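Local atomic coordinates of diaminopimelate decarboxylase (Methanocaldococcus jannaschii, PDB entry 1TUF), a protein that catalyses the pyridoxal phosphate-dependent decarboxylation of meso-diaminopimelate to L-lysine, the last step of lysine biosynthesis by the diaminopimelate route. Residues N113-E118 with I136-L141; H338-K343 with V378-D383; K348-I353 with D367-K372. All blocks are in the same frame, centred on the assembly; numbering follows the deposited sequence.

Contact 1: residues N113-E118 with I136-L141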
loop_
_atom_site.group_PDB
_atom_site.type_symbol
_atom_site.label_atom_id
_atom_site.label_comp_id
_atom_site.label_asym_id
_atom_site.label_seq_id
_atom_site.Cartn_x
_atom_site.Cartn_y
_atom_site.Cartn_z
ATOM N N ASN A 113 -15.020 12.393 -2.065
ATOM C CA ASN A 113 -16.343 11.930 -2.451
ATOM C C ASN A 113 -17.074 11.375 -1.243
ATOM O O ASN A 113 -18.230 10.979 -1.343
ATOM C CB ASN A 113 -16.236 10.833 -3.485
ATOM C CG ASN A 113 -15.531 9.614 -2.940
ATOM O OD1 ASN A 113 -14.300 9.608 -2.761
ATOM N ND2 ASN A 113 -16.312 8.571 -2.645
ATOM N N CYS A 114 -16.407 11.319 -0.100
ATOM C CA CYS A 114 -17.099 10.813 1.063
ATOM C C CYS A 114 -16.749 11.596 2.306
ATOM O O CYS A 114 -16.123 11.075 3.233
ATOM C CB CYS A 114 -16.805 9.323 1.280
ATOM S SG CYS A 114 -17.904 8.549 2.513
ATOM N N LYS A 115 -17.165 12.857 2.314
ATOM C CA LYS A 115 -16.929 13.735 3.441
ATOM C C LYS A 115 -17.942 13.401 4.531
ATOM O O LYS A 115 -19.155 13.349 4.287
ATOM C CB LYS A 115 -17.080 15.208 3.029
ATOM C CG LYS A 115 -16.060 15.696 1.999
ATOM C CD LYS A 115 -16.120 17.216 1.817
ATOM C CE LYS A 115 -15.301 17.673 0.610
ATOM N NZ LYS A 115 -15.862 17.159 -0.683
ATOM N N THR A 116 -17.427 13.172 5.735
ATOM C CA THR A 116 -18.238 12.830 6.898
ATOM C C THR A 116 -18.634 14.095 7.658
ATOM O O THR A 116 -17.955 15.116 7.575
ATOM C CB THR A 116 -17.444 11.943 7.863
ATOM O OG1 THR A 116 -16.327 12.684 8.370
ATOM C CG2 THR A 116 -16.937 10.700 7.153
ATOM N N LYS A 117 -19.731 14.026 8.400
ATOM C CA LYS A 117 -20.165 15.178 9.177
ATOM C C LYS A 117 -18.977 15.706 9.996
ATOM O O LYS A 117 -18.757 16.911 10.068
ATOM C CB LYS A 117 -21.320 14.786 10.103
ATOM C CG LYS A 117 -21.995 15.975 10.788
ATOM C CD LYS A 117 -23.171 15.517 11.633
ATOM C CE LYS A 117 -24.007 16.685 12.131
ATOM N NZ LYS A 117 -24.652 17.446 11.010
ATOM N N GLU A 118 -18.209 14.791 10.586
ATOM C CA GLU A 118 -17.036 15.137 11.392
ATOM C C GLU A 118 -16.065 16.021 10.587
ATOM O O GLU A 118 -15.599 17.052 11.073
ATOM C CB GLU A 118 -16.338 13.844 11.852
ATOM C CG GLU A 118 -14.972 14.020 12.532
ATOM C CD GLU A 118 -15.059 14.086 14.051
ATOM O OE1 GLU A 118 -14.041 14.456 14.691
ATOM O OE2 GLU A 118 -16.140 13.764 14.603
ATOM N N ILE A 136 -24.698 15.892 -4.467
ATOM C CA ILE A 136 -25.814 16.602 -3.862
ATOM C C ILE A 136 -26.010 16.132 -2.425
ATOM O O ILE A 136 -26.445 16.897 -1.557
ATOM C CB ILE A 136 -27.108 16.367 -4.664
ATOM C CG1 ILE A 136 -26.991 17.073 -6.022
ATOM C CG2 ILE A 136 -28.313 16.861 -3.884
ATOM C CD1 ILE A 136 -28.243 17.010 -6.877
ATOM N N SER A 137 -25.689 14.865 -2.181
ATOM C CA SER A 137 -25.801 14.294 -0.848
ATOM C C SER A 137 -24.835 15.024 0.071
ATOM O O SER A 137 -25.120 15.230 1.251
ATOM C CB SER A 137 -25.444 12.807 -0.870
ATOM O OG SER A 137 -25.512 12.264 0.436
ATOM N N GLU A 138 -23.689 15.412 -0.479
ATOM C CA GLU A 138 -22.681 16.131 0.285
ATOM C C GLU A 138 -23.143 17.564 0.574
ATOM O O GLU A 138 -22.968 18.064 1.684
ATOM C CB GLU A 138 -21.354 16.157 -0.485
ATOM C CG GLU A 138 -20.190 16.702 0.318
ATOM C CD GLU A 138 -18.945 16.964 -0.522
ATOM O OE1 GLU A 138 -18.645 16.160 -1.428
ATOM O OE2 GLU A 138 -18.256 17.973 -0.258
ATOM N N LEU A 139 -23.736 18.216 -0.427
ATOM C CA LEU A 139 -24.221 19.591 -0.292
ATOM C C LEU A 139 -25.285 19.673 0.800
ATOM O O LEU A 139 -25.241 20.544 1.669
ATOM C CB LEU A 139 -24.820 20.075 -1.617
ATOM C CG LEU A 139 -24.720 21.553 -2.015
ATOM C CD1 LEU A 139 -25.796 21.846 -3.058
ATOM C CD2 LEU A 139 -24.912 22.458 -0.816
ATOM N N ILE A 140 -26.242 18.756 0.747
ATOM C CA ILE A 140 -27.313 18.711 1.730
ATOM C C ILE A 140 -26.763 18.528 3.137
ATOM O O ILE A 140 -27.340 19.025 4.108
ATOM C CB ILE A 140 -28.266 17.546 1.446
ATOM C CG1 ILE A 140 -29.006 17.793 0.129
ATOM C CG2 ILE A 140 -29.204 17.353 2.610
ATOM C CD1 ILE A 140 -29.954 16.678 -0.254
ATOM N N LEU A 141 -25.651 17.802 3.246
ATOM C CA LEU A 141 -25.026 17.539 4.543
ATOM C C LEU A 141 -24.304 18.788 5.023
ATOM O O LEU A 141 -24.451 19.196 6.177
ATOM C CB LEU A 141 -24.015 16.392 4.441
ATOM C CG LEU A 141 -23.848 15.508 5.683
ATOM C CD1 LEU A 141 -22.538 14.762 5.573
ATOM C CD2 LEU A 141 -23.862 16.336 6.948
HETATM O O HOH W 1 -18.673 13.910 -0.181
#

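Contact 2: residues H338-K343 with V378-D383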
loop_
_atom_site.group_PDB
_atom_site.type_symbol
_atom_site.label_atom_id
_atom_site.label_comp_id
_atom_site.label_asym_id
_atom_site.label_seq_id
_atom_site.Cartn_x
_atom_site.Cartn_y
_atom_site.Cartn_z
ATOM N N HIS A 338 14.360 6.328 -11.579
ATOM C CA HIS A 338 15.774 6.285 -11.908
ATOM C C HIS A 338 16.539 5.763 -10.690
ATOM O O HIS A 338 16.242 6.133 -9.554
ATOM C CB HIS A 338 16.279 7.675 -12.305
ATOM C CG HIS A 338 17.664 7.662 -12.870
ATOM N ND1 HIS A 338 18.602 8.627 -12.573
ATOM C CD2 HIS A 338 18.285 6.773 -13.681
ATOM C CE1 HIS A 338 19.743 8.329 -13.171
ATOM N NE2 HIS A 338 19.576 7.208 -13.849
ATOM N N ILE A 339 17.519 4.899 -10.931
ATOM C CA ILE A 339 18.301 4.322 -9.843
ATOM C C ILE A 339 19.795 4.360 -10.142
ATOM O O ILE A 339 20.217 4.022 -11.246
ATOM C CB ILE A 339 17.895 2.847 -9.603
ATOM C CG1 ILE A 339 16.402 2.760 -9.265
ATOM C CG2 ILE A 339 18.750 2.249 -8.492
ATOM C CD1 ILE A 339 15.901 1.340 -9.028
ATOM N N ILE A 340 20.600 4.768 -9.164
ATOM C CA ILE A 340 22.048 4.819 -9.359
ATOM C C ILE A 340 22.814 4.419 -8.101
ATOM O O ILE A 340 22.244 4.277 -7.018
ATOM C CB ILE A 340 22.537 6.229 -9.732
ATOM C CG1 ILE A 340 22.285 7.167 -8.555
ATOM C CG2 ILE A 340 21.858 6.722 -10.998
ATOM C CD1 ILE A 340 22.908 8.523 -8.715
ATOM N N ASN A 341 24.120 4.254 -8.265
ATOM C CA ASN A 341 25.005 3.899 -7.168
ATOM C C ASN A 341 25.621 5.219 -6.708
ATOM O O ASN A 341 26.185 5.961 -7.516
ATOM C CB ASN A 341 26.101 2.963 -7.678
ATOM C CG ASN A 341 26.966 2.405 -6.564
ATOM O OD1 ASN A 341 27.084 2.994 -5.482
ATOM N ND2 ASN A 341 27.596 1.263 -6.833
ATOM N N CYS A 342 25.511 5.519 -5.418
ATOM C CA CYS A 342 26.057 6.761 -4.885
ATOM C C CYS A 342 27.569 6.870 -5.060
ATOM O O CYS A 342 28.170 7.896 -4.735
ATOM C CB CYS A 342 25.690 6.893 -3.407
ATOM S SG CYS A 342 23.928 7.133 -3.158
ATOM N N LYS A 343 28.177 5.808 -5.579
ATOM C CA LYS A 343 29.618 5.775 -5.801
ATOM C C LYS A 343 29.887 5.450 -7.268
ATOM O O LYS A 343 29.354 4.478 -7.805
ATOM C CB LYS A 343 30.262 4.711 -4.901
ATOM C CG LYS A 343 31.505 5.171 -4.137
ATOM C CD LYS A 343 32.637 5.548 -5.081
ATOM C CE LYS A 343 33.929 5.880 -4.327
ATOM N NZ LYS A 343 33.813 7.041 -3.387
ATOM N N VAL A 378 25.672 2.196 -1.399
ATOM C CA VAL A 378 24.373 2.776 -1.150
ATOM C C VAL A 378 23.771 3.201 -2.468
ATOM O O VAL A 378 24.318 4.049 -3.163
ATOM C CB VAL A 378 24.465 3.995 -0.219
ATOM C CG1 VAL A 378 23.096 4.607 -0.042
ATOM C CG2 VAL A 378 25.039 3.573 1.126
ATOM N N LEU A 379 22.650 2.594 -2.826
ATOM C CA LEU A 379 21.998 2.953 -4.064
ATOM C C LEU A 379 21.027 4.086 -3.759
ATOM O O LEU A 379 20.637 4.285 -2.604
ATOM C CB LEU A 379 21.253 1.745 -4.646
ATOM C CG LEU A 379 22.090 0.485 -4.917
ATOM C CD1 LEU A 379 21.221 -0.581 -5.559
ATOM C CD2 LEU A 379 23.259 0.828 -5.836
ATOM N N ALA A 380 20.649 4.843 -4.782
ATOM C CA ALA A 380 19.714 5.942 -4.585
ATOM C C ALA A 380 18.608 5.889 -5.615
ATOM O O ALA A 380 18.870 5.748 -6.807
ATOM C CB ALA A 380 20.442 7.266 -4.681
ATOM N N ILE A 381 17.367 5.984 -5.166
ATOM C CA ILE A 381 16.264 5.971 -6.105
ATOM C C ILE A 381 15.670 7.378 -6.170
ATOM O O ILE A 381 15.365 7.988 -5.148
ATOM C CB ILE A 381 15.206 4.920 -5.706
ATOM C CG1 ILE A 381 14.017 4.992 -6.656
ATOM C CG2 ILE A 381 14.754 5.145 -4.299
ATOM C CD1 ILE A 381 13.067 3.817 -6.511
ATOM N N PHE A 382 15.518 7.883 -7.389
ATOM C CA PHE A 382 15.020 9.231 -7.635
ATOM C C PHE A 382 13.503 9.428 -7.618
ATOM O O PHE A 382 12.715 8.490 -7.789
ATOM C CB PHE A 382 15.534 9.737 -8.997
ATOM C CG PHE A 382 17.016 10.050 -9.038
ATOM C CD1 PHE A 382 17.936 9.266 -8.354
ATOM C CD2 PHE A 382 17.493 11.103 -9.824
ATOM C CE1 PHE A 382 19.310 9.520 -8.449
ATOM C CE2 PHE A 382 18.868 11.367 -9.928
ATOM C CZ PHE A 382 19.774 10.574 -9.241
ATOM N N ASP A 383 13.117 10.679 -7.400
ATOM C CA ASP A 383 11.735 11.083 -7.441
ATOM C C ASP A 383 10.778 10.306 -6.555
ATOM O O ASP A 383 9.768 9.779 -7.021
ATOM C CB ASP A 383 11.306 11.033 -8.904
ATOM C CG ASP A 383 12.351 11.668 -9.828
ATOM O OD1 ASP A 383 12.488 12.912 -9.792
ATOM O OD2 ASP A 383 13.049 10.928 -10.569
HETATM O O HOH W 2 12.795 8.641 -11.809
HETATM O O HOH W 3 27.730 3.833 -3.035
#

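Contact 3: residues K348-I353 with D367-K372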
loop_
_atom_site.group_PDB
_atom_site.type_symbol
_atom_site.label_atom_id
_atom_site.label_comp_id
_atom_site.label_asym_id
_atom_site.label_seq_id
_atom_site.Cartn_x
_atom_site.Cartn_y
_atom_site.Cartn_z
ATOM N N LYS A 348 30.642 -0.458 -15.575
ATOM C CA LYS A 348 29.184 -0.532 -15.581
ATOM C C LYS A 348 28.741 -1.987 -15.468
ATOM O O LYS A 348 29.527 -2.900 -15.704
ATOM C CB LYS A 348 28.630 0.063 -16.880
ATOM C CG LYS A 348 29.020 1.507 -17.124
ATOM C CD LYS A 348 28.383 2.432 -16.103
ATOM C CE LYS A 348 28.751 3.883 -16.384
ATOM N NZ LYS A 348 27.964 4.838 -15.551
ATOM N N GLU A 349 27.475 -2.200 -15.117
ATOM C CA GLU A 349 26.938 -3.551 -14.970
ATOM C C GLU A 349 25.417 -3.545 -14.868
ATOM O O GLU A 349 24.834 -2.779 -14.099
ATOM C CB GLU A 349 27.531 -4.215 -13.725
ATOM C CG GLU A 349 27.079 -5.642 -13.489
ATOM C CD GLU A 349 27.757 -6.255 -12.278
ATOM O OE1 GLU A 349 27.645 -5.673 -11.173
ATOM O OE2 GLU A 349 28.403 -7.313 -12.431
ATOM N N VAL A 350 24.778 -4.407 -15.648
ATOM C CA VAL A 350 23.330 -4.481 -15.640
ATOM C C VAL A 350 22.841 -5.423 -14.558
ATOM O O VAL A 350 23.204 -6.598 -14.522
ATOM C CB VAL A 350 22.795 -4.944 -16.987
ATOM C CG1 VAL A 350 21.271 -4.970 -16.958
ATOM C CG2 VAL A 350 23.288 -4.013 -18.070
ATOM N N VAL A 351 22.007 -4.895 -13.671
ATOM C CA VAL A 351 21.489 -5.686 -12.574
ATOM C C VAL A 351 20.050 -5.324 -12.244
ATOM O O VAL A 351 19.460 -4.412 -12.830
ATOM C CB VAL A 351 22.352 -5.483 -11.314
ATOM C CG1 VAL A 351 23.806 -5.705 -11.651
ATOM C CG2 VAL A 351 22.146 -4.080 -10.754
ATOM N N SER A 352 19.484 -6.066 -11.302
ATOM C CA SER A 352 18.123 -5.822 -10.852
ATOM C C SER A 352 18.167 -5.520 -9.363
ATOM O O SER A 352 18.840 -6.217 -8.596
ATOM C CB SER A 352 17.235 -7.035 -11.129
ATOM O OG SER A 352 16.932 -7.129 -12.510
ATOM N N ILE A 353 17.461 -4.465 -8.968
ATOM C CA ILE A 353 17.413 -4.036 -7.574
ATOM C C ILE A 353 16.082 -4.401 -6.935
ATOM O O ILE A 353 15.023 -3.976 -7.398
ATOM C CB ILE A 353 17.601 -2.507 -7.445
ATOM C CG1 ILE A 353 18.887 -2.070 -8.157
ATOM C CG2 ILE A 353 17.645 -2.119 -5.985
ATOM C CD1 ILE A 353 18.737 -1.901 -9.650
ATOM N N ASP A 367 16.968 -4.846 -14.984
ATOM C CA ASP A 367 17.921 -4.625 -16.064
ATOM C C ASP A 367 18.443 -3.201 -16.103
ATOM O O ASP A 367 18.593 -2.615 -17.170
ATOM C CB ASP A 367 17.271 -4.971 -17.410
ATOM C CG ASP A 367 16.746 -6.392 -17.454
ATOM O OD1 ASP A 367 17.518 -7.322 -17.129
ATOM O OD2 ASP A 367 15.563 -6.583 -17.817
ATOM N N ARG A 368 18.715 -2.642 -14.933
ATOM C CA ARG A 368 19.229 -1.287 -14.865
ATOM C C ARG A 368 20.744 -1.360 -14.895
ATOM O O ARG A 368 21.344 -2.216 -14.248
ATOM C CB ARG A 368 18.773 -0.611 -13.569
ATOM C CG ARG A 368 17.267 -0.612 -13.343
ATOM C CD ARG A 368 16.531 0.111 -14.453
ATOM N NE ARG A 368 15.132 0.355 -14.107
ATOM C CZ ARG A 368 14.730 1.169 -13.134
ATOM N NH1 ARG A 368 15.619 1.825 -12.400
ATOM N NH2 ARG A 368 13.435 1.333 -12.899
ATOM N N GLU A 369 21.367 -0.478 -15.664
ATOM C CA GLU A 369 22.815 -0.468 -15.726
ATOM C C GLU A 369 23.305 0.551 -14.711
ATOM O O GLU A 369 22.919 1.720 -14.759
ATOM C CB GLU A 369 23.306 -0.094 -17.129
ATOM C CG GLU A 369 24.824 -0.156 -17.258
ATOM C CD GLU A 369 25.318 -0.100 -18.692
ATOM O OE1 GLU A 369 25.114 0.936 -19.362
ATOM O OE2 GLU A 369 25.920 -1.102 -19.147
ATOM N N LEU A 370 24.140 0.102 -13.782
ATOM C CA LEU A 370 24.682 0.981 -12.754
ATOM C C LEU A 370 26.180 0.726 -12.633
ATOM O O LEU A 370 26.697 -0.223 -13.215
ATOM C CB LEU A 370 24.027 0.688 -11.400
ATOM C CG LEU A 370 22.556 0.275 -11.336
ATOM C CD1 LEU A 370 22.234 -0.061 -9.893
ATOM C CD2 LEU A 370 21.635 1.369 -11.856
ATOM N N ASP A 371 26.871 1.576 -11.881
ATOM C CA ASP A 371 28.305 1.410 -11.662
ATOM C C ASP A 371 28.446 0.161 -10.785
ATOM O O ASP A 371 27.660 -0.025 -9.855
ATOM C CB ASP A 371 28.879 2.645 -10.945
ATOM C CG ASP A 371 29.002 3.860 -11.864
ATOM O OD1 ASP A 371 28.005 4.230 -12.519
ATOM O OD2 ASP A 371 30.100 4.451 -11.931
ATOM N N LYS A 372 29.427 -0.691 -11.075
ATOM C CA LYS A 372 29.610 -1.924 -10.308
ATOM C C LYS A 372 29.103 -1.841 -8.883
ATOM O O LYS A 372 29.648 -1.112 -8.050
ATOM C CB LYS A 372 31.079 -2.357 -10.295
ATOM C CG LYS A 372 31.411 -3.419 -11.332
ATOM C CD LYS A 372 30.708 -4.742 -11.050
ATOM C CE LYS A 372 31.280 -5.438 -9.817
ATOM N NZ LYS A 372 30.566 -6.725 -9.509
#

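Contact 1: residues N113-E118 with I136-L141
Lys115 and Glu138 form a salt bridge in the alpha/beta (TIM) barrel that binds pyridoxal phosphate, joining the loop that leads from strand 108-110 into helix 117-125 to the first turns of the next barrel helix, 136-149. NZ of Lys115 lies 2.6 Å from OE2 of Glu138, on the syn side of the carboxylate but 34° out of its plane. The glutamate leaves its helix with CG anti to the backbone N (chi1 -171°) and continues extended, whereas the lysine runs out nearly straight and bends at its last torsion (chi4 65°), which turns the ammonium onto the carboxylate. The carbonyl oxygens of Gly112 and Asn132 also accept from this ammonium, so three groups fix its position. Glu138 has further partners: OE1 takes a hydrogen bond from the backbone N of Asp134 and another from a water 2.6 Å away, and that water accepts from the backbone N of Lys115 at 3.1 Å. The carboxylate thus grips the loop both directly and through water. Beside it Leu141, one turn further along the helix, packs on the loop backbone and on His308 of the second subunit, which hydrogen-bonds to the carbonyl O of Lys115. Lys117 turns its ammonium to Thr145 and Glu148. CD1 of Leu141 sits 3.9 Å from the carbonyl O of Lys115 and 4.1 Å from the backbone N of Lys117.

Contact 2: residues H338-K343 with V378-D383
The imidazole of His338 stands with its edge against the ring of Phe382 in a T-shaped pair, the planes at 73° and the centroids 4.9 Å apart. ND1 is the bump, set 3.7 Å above the phenyl plane over its centre; it is buried there, and no hydrogen bond to it is found. With CG anti to the backbone N (chi1 -171°), the imidazole runs alongside the phenylalanine side chain. A second knob meets the rim of the same phenyl ring: CD1 of Ile340 lies 3.7 Å from CE1 of Phe382. The sulfur of Cys342 lies against the methyl of Ala380, SG 3.8 Å from CB, with CG1 of Val378 next to it at 4.1 Å. On the opposite face, Ile339 crosses Ile381, and CD2 of Leu379 rests on Asn341, 3.8 Å from its CA. Four backbone hydrogen bonds set the register, two of them within the Ile340-Ala380 pair, the straightest from Phe382 N to His338 O (2.9 Å, 175°). Strand 378-381 also pairs with strand 300-311, so strand 339-341 extends an antiparallel part of the mixed beta-sheet domain that accompanies the barrel in this class-II decarboxylase family.

Contact 3: residues K348-I353 with D367-K372
Strands 348-353 and 368-371 run antiparallel as the two arms of a beta hairpin, their axes 4.4 Å apart at closest approach and their directions at 137°, a strong twist. Val351 faces both Asp367 and Arg368, which makes a G1 beta bulge where the chain turns its corner. Val351 is bonded both ways to Arg368, its N donating to Arg368 O at 2.8 Å and its O accepting from Arg368 N. The N-H of Leu370 points straight at Glu349 O (171°), though from above the carbonyl plane, while the return bond from Glu349 N is weak. On the side of Val351, Ile353 and Leu370, the two longer chains meet tip to tip, CD1 to CD1 at 4.0 Å, and CG2 of Val351 approaches the same leucine methyl across its side. Val351 and Ile353 also touch neighbouring strand 316-320, continuing the patch across the sheet. The other face carries Val350, whose CG2 meets CB of Glu369. Lys372, bent at chi2 and chi3, crosses Glu349 at a slant; its CD lies 3.2 Å from OE1, and NZ makes a long salt bridge to the same oxygen at 3.5 Å. OE2 of that glutamate is taken by Lys316. Asp371 turns one oxygen to the backbone N of Lys345. Lys348 lies alongside Asp371, and its NZ forms a hydrogen-bonded salt bridge to OD1, 3.1 Å away and above the carboxylate plane.

In the fold
Contact 1 belongs to the barrel, and contacts 2 and 3 to the beta domain on the other side of the chain's centre; the centres of contacts 1 and 2 lie about 44 Å apart. Contacts 2 and 3 adjoin, with centres about 11 Å apart: the hairpin of contact 3 is formed by chain between the two strands of contact 2, and Asn341 ND2 probably hydrogen-bonds to Asp371 O (3.3 Å). None of the three contains a residue of the cofactor or ligand site. The side chain of Ile381 is about 11 Å from bound azelaic acid, and that of Arg368 about 8 Å from that of Arg329, an inferred substrate-binding residue. Lys115 lies about 10 Å, between side chains, from the cofactor-binding Glu290.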